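Local coordinates for protein probable phenazine-specific methyltransferase (PDB 2IP2) that catalyses the S-adenosylmethionine-dependent N-methylation of phenazine-1-carboxylate to 5-methylphenazine-1-carboxylate, a step in the biosynthesis of the virulence pigment pyocyanin, at residues A149-A152 against S153-A156; S281-S284 against V285-V289; D288-L291 against F292-A296; R300-E303 against E304-L308; V320-P323 against M324-M328. All coordinates share one frame; numbering follows the deposited sequence.

Interaction 1: A149-A152 against S153-A156; sequences AMKA and SNLA
Lys-151 and Asn-154 meet in a local turn contact where helix 140-150 gives way to helix 154-163 in the methyltransferase domain. Tight i to i+3 backbone bonds carry the chain round: Ser-153 N donates to Met-150 O at 3.0 Å, and Asn-154 N to Lys-151 O at 2.8 Å. A third bond of the series, from Leu-155 N to Ala-152 O, is weak. Asn-154 folds back over this turn. With CG beside its own backbone N (chi1 -74°), its CB lies 3.1 Å from Lys-151 O, and the amide obliquely passes the lysine side chain, ND2 coming within 3.9 Å of Lys-151 CG. A short polar side chain suits the place because its two ends serve different partners: a water donates both to Asn-154 OD1 and to Met-150 O, at 2.9 Å from the latter, while ND2 bonds to Glu-180. Leu-155 turns its CD1 branch back to 3.2 Å from Ala-152 O, and the small Ala-152 packs on Met-98 of helix 96-102. Met-150 and Ser-153 touch Arg-241, a predicted S-adenosylmethionine-binding residue. Leu-155 rests on Phe-95 and on Ala-9 of the second subunit, so the turn packs against the loop of Phe-95, helix 96-102 and the dimer partner, beside Arg-241.

Interaction 2: S281-S284 against V285-V289; sequences SPMS and VLWDV
Leu-286 N to Pro-282 O, Trp-287 N to Met-283 O and Asp-288 N to Ser-284 O are the i to i+4 bonds that start helix 282-295, each 3.0 Å long; the one from Trp-287 is nearly straight (174°). Just ahead of them two serines bond in both directions. Ser-281 is the N-cap: its OG accepts from Ser-284 N at 3.2 Å and is also hydrogen-bonded to Glu-325. In return Ser-284 OG donates to Ser-281 O at 2.8 Å, in the carbonyl plane and on a lone pair. The hydroxyl of Ser-284 gets there because chi1 of 77° sets OG between its own N and carbonyl carbon, turned back toward the start of the helix. Pro-282 fits the first turn, where its missing N-H costs the helix no bond. Outward from the backbone, Met-283 bends at chi2 and chi3 and runs alongside Leu-286, its CE 3.9 Å from Leu-286 CD2. The same methyl comes within 4.1 Å of Trp-287 NE1. The indole leans over the preceding turn, CD1 lying 3.1 Å from Met-283 O and Ser-284 CA sitting at the ring edge. Leu-286 packs on Leu-64 of the second subunit, while Asp-288 pairs with Arg-60 and Arg-63 of that subunit. Ser-281 OG thus supplies an acceptor for an N-H of the first turn and Ser-284 returns a bond, while flexible and branched apolar chains equip the flank that the dimer partner covers.

Interaction 3: D288-L291 against F292-A296; sequences DVHL and FMACA
Leu-291, Phe-292 and His-290 bury the most surface in this last stretch of helix 282-295. Leu-291 reaches along the helix to Cys-295, its CD1 branch 3.6 Å from SG. The leucine is set for this by chi1 of -170°, which swings CG away from its own N, while chi1 of 65° on Cys-295 turns SG back over the preceding turn, 3.5 Å from Leu-291 O. The slim sulfur thus rests against Leu-291, near both its CD1 and its O, and Cys-295 also touches Phe-132 and Tyr-133 of helix 132-138. This is the C-terminal end of the helix, packed on helix 113-119 and on the second subunit. Its i to i+4 bonds link Met-293 N to Val-289 O at 2.9 Å, Ala-294 N to His-290 O at 2.8 Å, and Cys-295 N to Leu-291 O at 3.0 Å. The bonding runs on to Ala-296, the first residue to leave helical backbone angles, with positive phi (59°). Phe-292 meets the previous turn with its root, CB being 3.4 Å from Val-289 O, an atom that also lies at the edge of the ring. Its ring leads away to Ala-116 and Leu-117. His-290 comes near Ala-294, whose small CB lies 4.4 Å from His-290 CE1, oblique to the ring. The imidazole belongs chiefly to outside partners: ND1 is hydrogen-bonded to Trp-110 NE1, and Trp-20 of the second subunit stacks on it.

Interaction 4: R300-E303 against E304-L308; sequences RTTE and EVVDL
Arg-300 lays its guanidinium flat against a leucine: Leu-308 CD2 sits over the centre of one face, 3.8 Å above the plane, although Leu-308 lies eight residues further along the chain. The arginine is extended from CG to NE and crosses both Leu-308 and Val-305 at about a right angle, its CB 3.7 Å from Val-305 CG2. Its charged end, held by the carbonyl oxygens of Ile-243 and Leu-246, is thus fixed from its rim while the aliphatic part and one face meet apolar groups. Between these ends Thr-301 and Glu-304 form a capping box at the start of helix 302-311. Glu-304 N donates to Thr-301 OG1 at 3.0 Å, and Thr-301 N to Glu-304 OE1, also at 3.0 Å and fairly straight (165°). OE1 is met on its anti side, 30° out of the carboxylate plane. Threonine suits the N-cap because chi1 of 60° points OG1 at the Glu-304 N-H; glutamate is just long enough to fold back to the N-H of Thr-301. On the exposed flank like charges come close, Glu-303 OE2 lying 4.5 Å from Asp-307 OD2, though the N-terminal end of a helix may favour acidic residues.

Interaction 5: V320-P323 against M324-M328; sequences VDLP and METRM
Arg-327 reaches across the hairpin to Asp-321, its partner in an antiparallel non-hydrogen-bonded pair. From CB the chain goes to CG, 3.9 Å from Val-320 O, and then to CD, 4.0 Å from Asp-321 OD1. NE and NH2 next grip that same oxygen side-on, each at 2.8 Å, with CZ between them 3.2 Å from Asp-321 OD1; NH2 makes a further weak bond to OD2. OD1 lies in the guanidinium plane, whereas both nitrogens approach it from one face of the carboxylate, some 30° out of its plane; the two planes are 49° apart. NH1, at the far corner, turns to Ser-276 in a weak bond. A bend at chi2 and chi3 brings so long a side chain back alongside a short aspartate. The opposite face of the hairpin is largely apolar, though Thr-326 points there too: Met-328 CE lies 3.6 Å from Val-320 CG2, and Leu-322 CD1 3.9 Å from Met-328 CB. Paired backbone bonds join Val-320 and Met-328, each 2.8 Å. At the turn, Met-324 and Glu-325 both take positive phi to reverse the chain. Strand 314-322 is outermost in the sheet within this chain, strand 326-333 lies between it and strand 267-272, and helix 154-163 covers the apolar face through Leu-163.

Interactions 2 and 3 are the buried ones; they share Asp-288 and Val-289 on helix 282-295, and both touch the second subunit. Interaction 1 is a surface contact, while interactions 4 and 5 are partly buried. Two helix starts contrast: a serine caps interaction 2, whereas interaction 4 uses threonine with glutamate. Only interaction 5 is built on strands, and only it has a salt bridge between its own segments. It also works as a hub. Ala-156 CA of interaction 1 packs 3.9 Å from its Pro-323 CD, its Glu-325 OE1 probably bonds to Ser-281 OG of interaction 2 at 2.8 Å, and its Arg-327 touches Thr-302 of interaction 4.

Interaction 1: A149-A152 against S153-A156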
loop_
_atom_site.group_PDB
_atom_site.type_symbol
_atom_site.label_atom_id
_atom_site.label_comp_id
_atom_site.label_asym_id
_atom_site.label_seq_id
_atom_site.Cartn_x
_atom_site.Cartn_y
_atom_site.Cartn_z
ATOM N N ALA A 149 2.179 -11.735 16.237
ATOM C CA ALA A 149 2.254 -11.395 14.806
ATOM C C ALA A 149 3.036 -12.452 14.010
ATOM O O ALA A 149 2.719 -12.740 12.848
ATOM C CB ALA A 149 2.861 -10.072 14.633
ATOM N N MET A 150 4.075 -13.020 14.626
ATOM C CA MET A 150 4.913 -14.029 13.937
ATOM C C MET A 150 4.179 -15.364 13.762
ATOM O O MET A 150 4.512 -16.165 12.884
ATOM C CB MET A 150 6.208 -14.207 14.712
ATOM C CG MET A 150 7.167 -13.075 14.517
ATOM S SD MET A 150 7.525 -12.722 12.779
ATOM C CE MET A 150 8.385 -14.239 12.261
ATOM N N LYS A 151 3.135 -15.572 14.558
ATOM C CA LYS A 151 2.253 -16.721 14.347
ATOM C C LYS A 151 1.618 -16.828 12.957
ATOM O O LYS A 151 1.264 -17.953 12.527
ATOM C CB LYS A 151 1.190 -16.777 15.433
ATOM C CG LYS A 151 1.750 -17.254 16.773
ATOM C CD LYS A 151 0.590 -17.564 17.677
ATOM C CE LYS A 151 0.935 -18.595 18.710
ATOM N NZ LYS A 151 -0.220 -18.774 19.684
ATOM N N ALA A 152 1.481 -15.704 12.238
ATOM C CA ALA A 152 0.933 -15.759 10.874
ATOM C C ALA A 152 1.776 -16.708 10.001
ATOM O O ALA A 152 1.262 -17.373 9.090
ATOM C CB ALA A 152 0.854 -14.351 10.254
ATOM N N SER A 153 3.057 -16.805 10.331
ATOM C CA SER A 153 4.007 -17.672 9.615
ATOM C C SER A 153 3.982 -19.150 10.050
ATOM O O SER A 153 4.683 -19.980 9.475
ATOM C CB SER A 153 5.417 -17.065 9.673
ATOM O OG SER A 153 5.513 -15.993 8.731
ATOM N N ASN A 154 3.136 -19.475 11.030
ATOM C CA ASN A 154 2.793 -20.865 11.339
ATOM C C ASN A 154 2.170 -21.563 10.132
ATOM O O ASN A 154 2.144 -22.796 10.065
ATOM C CB ASN A 154 1.868 -20.954 12.572
ATOM C CG ASN A 154 2.623 -20.682 13.894
ATOM O OD1 ASN A 154 3.837 -20.436 13.897
ATOM N ND2 ASN A 154 1.898 -20.711 15.007
ATOM N N LEU A 155 1.705 -20.756 9.165
ATOM C CA LEU A 155 1.257 -21.288 7.875
ATOM C C LEU A 155 2.354 -22.157 7.248
ATOM O O LEU A 155 2.077 -23.247 6.733
ATOM C CB LEU A 155 0.837 -20.163 6.910
ATOM C CG LEU A 155 -0.652 -19.824 6.769
ATOM C CD1 LEU A 155 -1.216 -19.097 7.986
ATOM C CD2 LEU A 155 -0.927 -19.016 5.502
ATOM N N ALA A 156 3.589 -21.678 7.290
ATOM C CA ALA A 156 4.687 -22.402 6.664
ATOM C C ALA A 156 5.041 -23.609 7.535
ATOM O O ALA A 156 5.218 -24.724 7.015
ATOM C CB ALA A 156 5.888 -21.508 6.470
HETATM O O HOH W 1 5.633 -18.698 13.870
#

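Interaction 2: S281-S284 against V285-V289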
loop_
_atom_site.group_PDB
_atom_site.type_symbol
_atom_site.label_atom_id
_atom_site.label_comp_id
_atom_site.label_asym_id
_atom_site.label_seq_id
_atom_site.Cartn_x
_atom_site.Cartn_y
_atom_site.Cartn_z
ATOM N N SER A 281 10.878 -13.294 -7.081
ATOM C CA SER A 281 9.467 -12.956 -6.911
ATOM C C SER A 281 9.366 -11.582 -6.301
ATOM O O SER A 281 10.106 -11.273 -5.362
ATOM C CB SER A 281 8.727 -13.936 -6.023
ATOM O OG SER A 281 9.232 -13.878 -4.724
ATOM N N PRO A 282 8.501 -10.728 -6.866
ATOM C CA PRO A 282 8.355 -9.382 -6.282
ATOM C C PRO A 282 8.142 -9.394 -4.768
ATOM O O PRO A 282 8.780 -8.611 -4.037
ATOM C CB PRO A 282 7.143 -8.821 -7.019
ATOM C CG PRO A 282 7.334 -9.473 -8.462
ATOM C CD PRO A 282 7.690 -10.901 -8.105
ATOM N N MET A 283 7.288 -10.282 -4.288
ATOM C CA MET A 283 7.068 -10.343 -2.826
ATOM C C MET A 283 8.318 -10.719 -1.990
ATOM O O MET A 283 8.487 -10.239 -0.899
ATOM C CB MET A 283 5.911 -11.276 -2.469
ATOM C CG MET A 283 4.546 -10.691 -2.765
ATOM S SD MET A 283 4.242 -9.063 -1.982
ATOM C CE MET A 283 4.513 -9.430 -0.280
ATOM N N SER A 284 9.224 -11.546 -2.509
ATOM C CA SER A 284 10.428 -11.926 -1.753
ATOM C C SER A 284 11.352 -10.711 -1.552
ATOM O O SER A 284 11.988 -10.525 -0.474
ATOM C CB SER A 284 11.158 -13.084 -2.479
ATOM O OG SER A 284 11.889 -12.617 -3.628
ATOM N N VAL A 285 11.407 -9.871 -2.574
ATOM C CA VAL A 285 12.264 -8.721 -2.523
ATOM C C VAL A 285 11.641 -7.607 -1.645
ATOM O O VAL A 285 12.357 -6.911 -0.940
ATOM C CB VAL A 285 12.828 -8.293 -3.919
ATOM C CG1 VAL A 285 13.794 -9.390 -4.407
ATOM C CG2 VAL A 285 11.758 -8.068 -5.003
ATOM N N LEU A 286 10.325 -7.501 -1.661
ATOM C CA LEU A 286 9.645 -6.599 -0.727
ATOM C C LEU A 286 9.946 -7.030 0.735
ATOM O O LEU A 286 10.265 -6.181 1.619
ATOM C CB LEU A 286 8.149 -6.635 -0.976
ATOM C CG LEU A 286 7.286 -5.677 -0.103
ATOM C CD1 LEU A 286 7.797 -4.281 -0.311
ATOM C CD2 LEU A 286 5.866 -5.740 -0.581
ATOM N N TRP A 287 9.814 -8.328 1.017
ATOM C CA TRP A 287 10.256 -8.836 2.351
ATOM C C TRP A 287 11.714 -8.468 2.678
ATOM O O TRP A 287 12.067 -8.134 3.838
ATOM C CB TRP A 287 10.079 -10.342 2.452
ATOM C CG TRP A 287 8.650 -10.798 2.651
ATOM C CD1 TRP A 287 7.896 -11.567 1.789
ATOM C CD2 TRP A 287 7.790 -10.475 3.761
ATOM N NE1 TRP A 287 6.633 -11.752 2.316
ATOM C CE2 TRP A 287 6.549 -11.109 3.527
ATOM C CE3 TRP A 287 7.969 -9.743 4.936
ATOM C CZ2 TRP A 287 5.468 -11.028 4.443
ATOM C CZ3 TRP A 287 6.905 -9.694 5.871
ATOM C CH2 TRP A 287 5.692 -10.333 5.615
ATOM N N ASP A 288 12.582 -8.517 1.667
ATOM C CA ASP A 288 13.991 -8.192 1.913
ATOM C C ASP A 288 14.209 -6.743 2.354
ATOM O O ASP A 288 14.971 -6.490 3.297
ATOM C CB ASP A 288 14.786 -8.468 0.660
ATOM C CG ASP A 288 16.273 -8.073 0.814
ATOM O OD1 ASP A 288 16.953 -8.756 1.598
ATOM O OD2 ASP A 288 16.735 -7.114 0.118
ATOM N N VAL A 289 13.497 -5.809 1.702
ATOM C CA VAL A 289 13.663 -4.395 2.057
ATOM C C VAL A 289 13.046 -4.153 3.424
ATOM O O VAL A 289 13.597 -3.429 4.264
ATOM C CB VAL A 289 13.157 -3.417 0.970
ATOM C CG1 VAL A 289 13.349 -1.967 1.447
ATOM C CG2 VAL A 289 13.999 -3.569 -0.359
#

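Interaction 3: D288-L291 against F292-A296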
loop_
_atom_site.group_PDB
_atom_site.type_symbol
_atom_site.label_atom_id
_atom_site.label_comp_id
_atom_site.label_asym_id
_atom_site.label_seq_id
_atom_site.Cartn_x
_atom_site.Cartn_y
_atom_site.Cartn_z
ATOM N N ASP A 288 12.582 -8.517 1.667
ATOM C CA ASP A 288 13.991 -8.192 1.913
ATOM C C ASP A 288 14.209 -6.743 2.354
ATOM O O ASP A 288 14.971 -6.490 3.297
ATOM C CB ASP A 288 14.786 -8.468 0.660
ATOM C CG ASP A 288 16.273 -8.073 0.814
ATOM O OD1 ASP A 288 16.953 -8.756 1.598
ATOM O OD2 ASP A 288 16.735 -7.114 0.118
ATOM N N VAL A 289 13.497 -5.809 1.702
ATOM C CA VAL A 289 13.663 -4.395 2.057
ATOM C C VAL A 289 13.046 -4.153 3.424
ATOM O O VAL A 289 13.597 -3.429 4.264
ATOM C CB VAL A 289 13.157 -3.417 0.970
ATOM C CG1 VAL A 289 13.349 -1.967 1.447
ATOM C CG2 VAL A 289 13.999 -3.569 -0.359
ATOM N N HIS A 290 11.930 -4.836 3.668
ATOM C CA HIS A 290 11.298 -4.739 4.976
ATOM C C HIS A 290 12.232 -5.222 6.101
ATOM O O HIS A 290 12.297 -4.604 7.196
ATOM C CB HIS A 290 10.028 -5.581 4.994
ATOM C CG HIS A 290 9.398 -5.659 6.357
ATOM N ND1 HIS A 290 8.951 -4.532 7.033
ATOM C CD2 HIS A 290 9.154 -6.718 7.173
ATOM C CE1 HIS A 290 8.418 -4.907 8.189
ATOM N NE2 HIS A 290 8.536 -6.223 8.305
ATOM N N LEU A 291 12.973 -6.308 5.848
ATOM C CA LEU A 291 13.925 -6.828 6.853
ATOM C C LEU A 291 14.989 -5.789 7.236
ATOM O O LEU A 291 15.334 -5.643 8.423
ATOM C CB LEU A 291 14.554 -8.155 6.370
ATOM C CG LEU A 291 15.390 -8.959 7.373
ATOM C CD1 LEU A 291 14.676 -9.052 8.722
ATOM C CD2 LEU A 291 15.601 -10.358 6.851
ATOM N N PHE A 292 15.492 -5.050 6.238
ATOM C CA PHE A 292 16.335 -3.927 6.494
ATOM C C PHE A 292 15.590 -2.859 7.327
ATOM O O PHE A 292 16.108 -2.360 8.341
ATOM C CB PHE A 292 16.869 -3.268 5.187
ATOM C CG PHE A 292 17.454 -1.911 5.460
ATOM C CD1 PHE A 292 18.712 -1.805 6.089
ATOM C CD2 PHE A 292 16.683 -0.730 5.227
ATOM C CE1 PHE A 292 19.209 -0.537 6.449
ATOM C CE2 PHE A 292 17.164 0.524 5.549
ATOM C CZ PHE A 292 18.448 0.635 6.178
ATOM N N MET A 293 14.368 -2.525 6.884
ATOM C CA MET A 293 13.624 -1.384 7.489
ATOM C C MET A 293 13.347 -1.699 8.959
ATOM O O MET A 293 13.370 -0.793 9.799
ATOM C CB MET A 293 12.325 -1.106 6.739
ATOM C CG MET A 293 11.642 0.297 7.045
ATOM S SD MET A 293 12.798 1.579 6.532
ATOM C CE MET A 293 13.027 1.307 4.756
ATOM N N ALA A 294 13.162 -2.988 9.275
ATOM C CA ALA A 294 12.817 -3.377 10.647
ATOM C C ALA A 294 14.058 -3.504 11.550
ATOM O O ALA A 294 14.076 -3.006 12.643
ATOM C CB ALA A 294 12.066 -4.653 10.663
ATOM N N CYS A 295 15.109 -4.149 11.056
ATOM C CA CYS A 295 16.209 -4.491 11.952
ATOM C C CYS A 295 17.553 -4.693 11.255
ATOM O O CYS A 295 18.438 -5.407 11.813
ATOM C CB CYS A 295 15.855 -5.784 12.665
ATOM S SG CYS A 295 15.721 -7.210 11.578
ATOM N N ALA A 296 17.719 -4.110 10.073
ATOM C CA ALA A 296 18.990 -4.191 9.302
ATOM C C ALA A 296 19.371 -5.636 8.995
ATOM O O ALA A 296 20.555 -5.954 8.845
ATOM C CB ALA A 296 20.190 -3.474 10.079
#

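Interaction 4: R300-E303 against E304-L308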
loop_
_atom_site.group_PDB
_atom_site.type_symbol
_atom_site.label_atom_id
_atom_site.label_comp_id
_atom_site.label_asym_id
_atom_site.label_seq_id
_atom_site.Cartn_x
_atom_site.Cartn_y
_atom_site.Cartn_z
ATOM N N ARG A 300 19.618 -14.090 2.122
ATOM C CA ARG A 300 20.570 -14.627 1.160
ATOM C C ARG A 300 19.881 -15.057 -0.117
ATOM O O ARG A 300 18.700 -15.337 -0.145
ATOM C CB ARG A 300 21.264 -15.843 1.753
ATOM C CG ARG A 300 22.414 -15.524 2.742
ATOM C CD ARG A 300 23.177 -16.797 3.021
ATOM N NE ARG A 300 24.416 -16.582 3.770
ATOM C CZ ARG A 300 24.472 -16.542 5.098
ATOM N NH1 ARG A 300 23.352 -16.669 5.820
ATOM N NH2 ARG A 300 25.639 -16.375 5.711
ATOM N N THR A 301 20.630 -15.163 -1.203
ATOM C CA THR A 301 20.058 -15.798 -2.364
ATOM C C THR A 301 20.026 -17.293 -2.066
ATOM O O THR A 301 20.796 -17.822 -1.220
ATOM C CB THR A 301 20.893 -15.580 -3.651
ATOM O OG1 THR A 301 22.204 -16.116 -3.452
ATOM C CG2 THR A 301 20.946 -14.079 -4.057
ATOM N N THR A 302 19.132 -17.962 -2.750
ATOM C CA THR A 302 19.008 -19.420 -2.664
ATOM C C THR A 302 20.349 -20.066 -2.985
ATOM O O THR A 302 20.798 -20.980 -2.267
ATOM C CB THR A 302 17.960 -19.924 -3.670
ATOM O OG1 THR A 302 16.704 -19.262 -3.422
ATOM C CG2 THR A 302 17.790 -21.450 -3.553
ATOM N N GLU A 303 20.963 -19.598 -4.083
ATOM C CA GLU A 303 22.311 -20.048 -4.478
ATOM C C GLU A 303 23.322 -19.921 -3.334
ATOM O O GLU A 303 24.077 -20.854 -3.077
ATOM C CB GLU A 303 22.808 -19.292 -5.727
ATOM C CG GLU A 303 24.219 -19.740 -6.187
ATOM C CD GLU A 303 24.503 -19.520 -7.710
ATOM O OE1 GLU A 303 24.108 -18.443 -8.248
ATOM O OE2 GLU A 303 25.133 -20.426 -8.351
ATOM N N GLU A 304 23.375 -18.762 -2.683
ATOM C CA GLU A 304 24.271 -18.558 -1.551
ATOM C C GLU A 304 23.985 -19.609 -0.472
ATOM O O GLU A 304 24.920 -20.096 0.164
ATOM C CB GLU A 304 24.157 -17.141 -0.978
ATOM C CG GLU A 304 24.671 -15.997 -1.912
ATOM C CD GLU A 304 24.429 -14.534 -1.389
ATOM O OE1 GLU A 304 23.389 -14.215 -0.752
ATOM O OE2 GLU A 304 25.295 -13.663 -1.640
ATOM N N VAL A 305 22.722 -19.987 -0.272
ATOM C CA VAL A 305 22.450 -20.923 0.836
ATOM C C VAL A 305 22.921 -22.337 0.451
ATOM O O VAL A 305 23.538 -23.047 1.225
ATOM C CB VAL A 305 20.974 -20.890 1.314
ATOM C CG1 VAL A 305 20.716 -22.055 2.294
ATOM C CG2 VAL A 305 20.642 -19.472 1.963
ATOM N N VAL A 306 22.659 -22.699 -0.786
ATOM C CA VAL A 306 23.079 -23.989 -1.323
ATOM C C VAL A 306 24.616 -24.107 -1.265
ATOM O O VAL A 306 25.150 -25.134 -0.774
ATOM C CB VAL A 306 22.507 -24.167 -2.744
ATOM C CG1 VAL A 306 23.193 -25.293 -3.496
ATOM C CG2 VAL A 306 20.942 -24.387 -2.706
ATOM N N ASP A 307 25.317 -23.054 -1.703
ATOM C CA ASP A 307 26.795 -23.041 -1.685
ATOM C C ASP A 307 27.383 -23.081 -0.267
ATOM O O ASP A 307 28.427 -23.684 -0.022
ATOM C CB ASP A 307 27.335 -21.802 -2.393
ATOM C CG ASP A 307 27.182 -21.872 -3.876
ATOM O OD1 ASP A 307 26.800 -22.952 -4.391
ATOM O OD2 ASP A 307 27.402 -20.816 -4.517
ATOM N N LEU A 308 26.703 -22.423 0.665
ATOM C CA LEU A 308 27.120 -22.410 2.053
ATOM C C LEU A 308 26.955 -23.802 2.640
ATOM O O LEU A 308 27.843 -24.288 3.385
ATOM C CB LEU A 308 26.338 -21.352 2.845
ATOM C CG LEU A 308 26.585 -21.304 4.362
ATOM C CD1 LEU A 308 28.050 -21.080 4.776
ATOM C CD2 LEU A 308 25.672 -20.246 5.041
#

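Interaction 5: V320-P323 against M324-M328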
loop_
_atom_site.group_PDB
_atom_site.type_symbol
_atom_site.label_atom_id
_atom_site.label_comp_id
_atom_site.label_asym_id
_atom_site.label_seq_id
_atom_site.Cartn_x
_atom_site.Cartn_y
_atom_site.Cartn_z
ATOM N N VAL A 320 11.895 -26.796 -1.488
ATOM C CA VAL A 320 10.430 -26.669 -1.576
ATOM C C VAL A 320 10.013 -25.223 -1.273
ATOM O O VAL A 320 10.511 -24.633 -0.304
ATOM C CB VAL A 320 9.729 -27.655 -0.574
ATOM C CG1 VAL A 320 8.169 -27.493 -0.558
ATOM C CG2 VAL A 320 10.103 -29.089 -0.848
ATOM N N ASP A 321 9.114 -24.656 -2.083
ATOM C CA ASP A 321 8.523 -23.353 -1.799
ATOM C C ASP A 321 7.386 -23.494 -0.830
ATOM O O ASP A 321 6.370 -24.154 -1.138
ATOM C CB ASP A 321 8.015 -22.692 -3.083
ATOM C CG ASP A 321 9.149 -22.276 -4.015
ATOM O OD1 ASP A 321 10.303 -22.292 -3.567
ATOM O OD2 ASP A 321 8.882 -21.915 -5.178
ATOM N N LEU A 322 7.546 -22.877 0.336
ATOM C CA LEU A 322 6.502 -22.885 1.383
ATOM C C LEU A 322 5.671 -21.587 1.355
ATOM O O LEU A 322 6.026 -20.634 0.661
ATOM C CB LEU A 322 7.131 -23.101 2.785
ATOM C CG LEU A 322 8.069 -24.267 3.131
ATOM C CD1 LEU A 322 8.687 -23.978 4.533
ATOM C CD2 LEU A 322 7.320 -25.612 3.150
ATOM N N PRO A 323 4.548 -21.538 2.110
ATOM C CA PRO A 323 3.796 -20.274 2.164
ATOM C C PRO A 323 4.599 -19.067 2.633
ATOM O O PRO A 323 5.610 -19.210 3.347
ATOM C CB PRO A 323 2.647 -20.571 3.168
ATOM C CG PRO A 323 2.490 -22.044 3.155
ATOM C CD PRO A 323 3.890 -22.615 2.881
ATOM N N MET A 324 4.113 -17.883 2.226
ATOM C CA MET A 324 4.640 -16.588 2.614
ATOM C C MET A 324 6.107 -16.452 2.283
ATOM O O MET A 324 6.922 -16.082 3.144
ATOM C CB MET A 324 4.385 -16.335 4.090
ATOM C CG MET A 324 3.035 -16.898 4.506
ATOM S SD MET A 324 2.275 -15.896 5.763
ATOM C CE MET A 324 3.160 -14.322 5.515
ATOM N N GLU A 325 6.432 -16.787 1.028
ATOM C CA GLU A 325 7.758 -16.589 0.472
ATOM C C GLU A 325 8.884 -17.264 1.287
ATOM O O GLU A 325 10.013 -16.783 1.293
ATOM C CB GLU A 325 8.054 -15.082 0.220
ATOM C CG GLU A 325 7.153 -14.385 -0.827
ATOM C CD GLU A 325 7.276 -14.962 -2.242
ATOM O OE1 GLU A 325 8.375 -15.431 -2.602
ATOM O OE2 GLU A 325 6.280 -14.929 -2.993
ATOM N N THR A 326 8.602 -18.405 1.923
ATOM C CA THR A 326 9.682 -19.070 2.693
ATOM C C THR A 326 10.126 -20.330 1.964
ATOM O O THR A 326 9.374 -20.889 1.174
ATOM C CB THR A 326 9.316 -19.389 4.183
ATOM O OG1 THR A 326 10.076 -20.519 4.676
ATOM C CG2 THR A 326 7.889 -19.702 4.333
ATOM N N ARG A 327 11.362 -20.738 2.191
ATOM C CA ARG A 327 11.904 -21.876 1.443
ATOM C C ARG A 327 12.211 -22.958 2.426
ATOM O O ARG A 327 12.617 -22.661 3.560
ATOM C CB ARG A 327 13.208 -21.505 0.799
ATOM C CG ARG A 327 13.309 -21.974 -0.604
ATOM C CD ARG A 327 13.360 -20.728 -1.477
ATOM N NE ARG A 327 12.514 -20.840 -2.652
ATOM C CZ ARG A 327 12.446 -19.912 -3.607
ATOM N NH1 ARG A 327 13.178 -18.801 -3.545
ATOM N NH2 ARG A 327 11.648 -20.108 -4.627
ATOM N N MET A 328 12.099 -24.207 1.982
ATOM C CA MET A 328 12.561 -25.323 2.823
ATOM C C MET A 328 13.654 -25.986 2.004
ATOM O O MET A 328 13.385 -26.425 0.894
ATOM C CB MET A 328 11.448 -26.327 3.111
ATOM C CG MET A 328 11.961 -27.564 3.958
ATOM S SD MET A 328 10.651 -28.766 4.313
ATOM C CE MET A 328 10.548 -29.585 2.715
#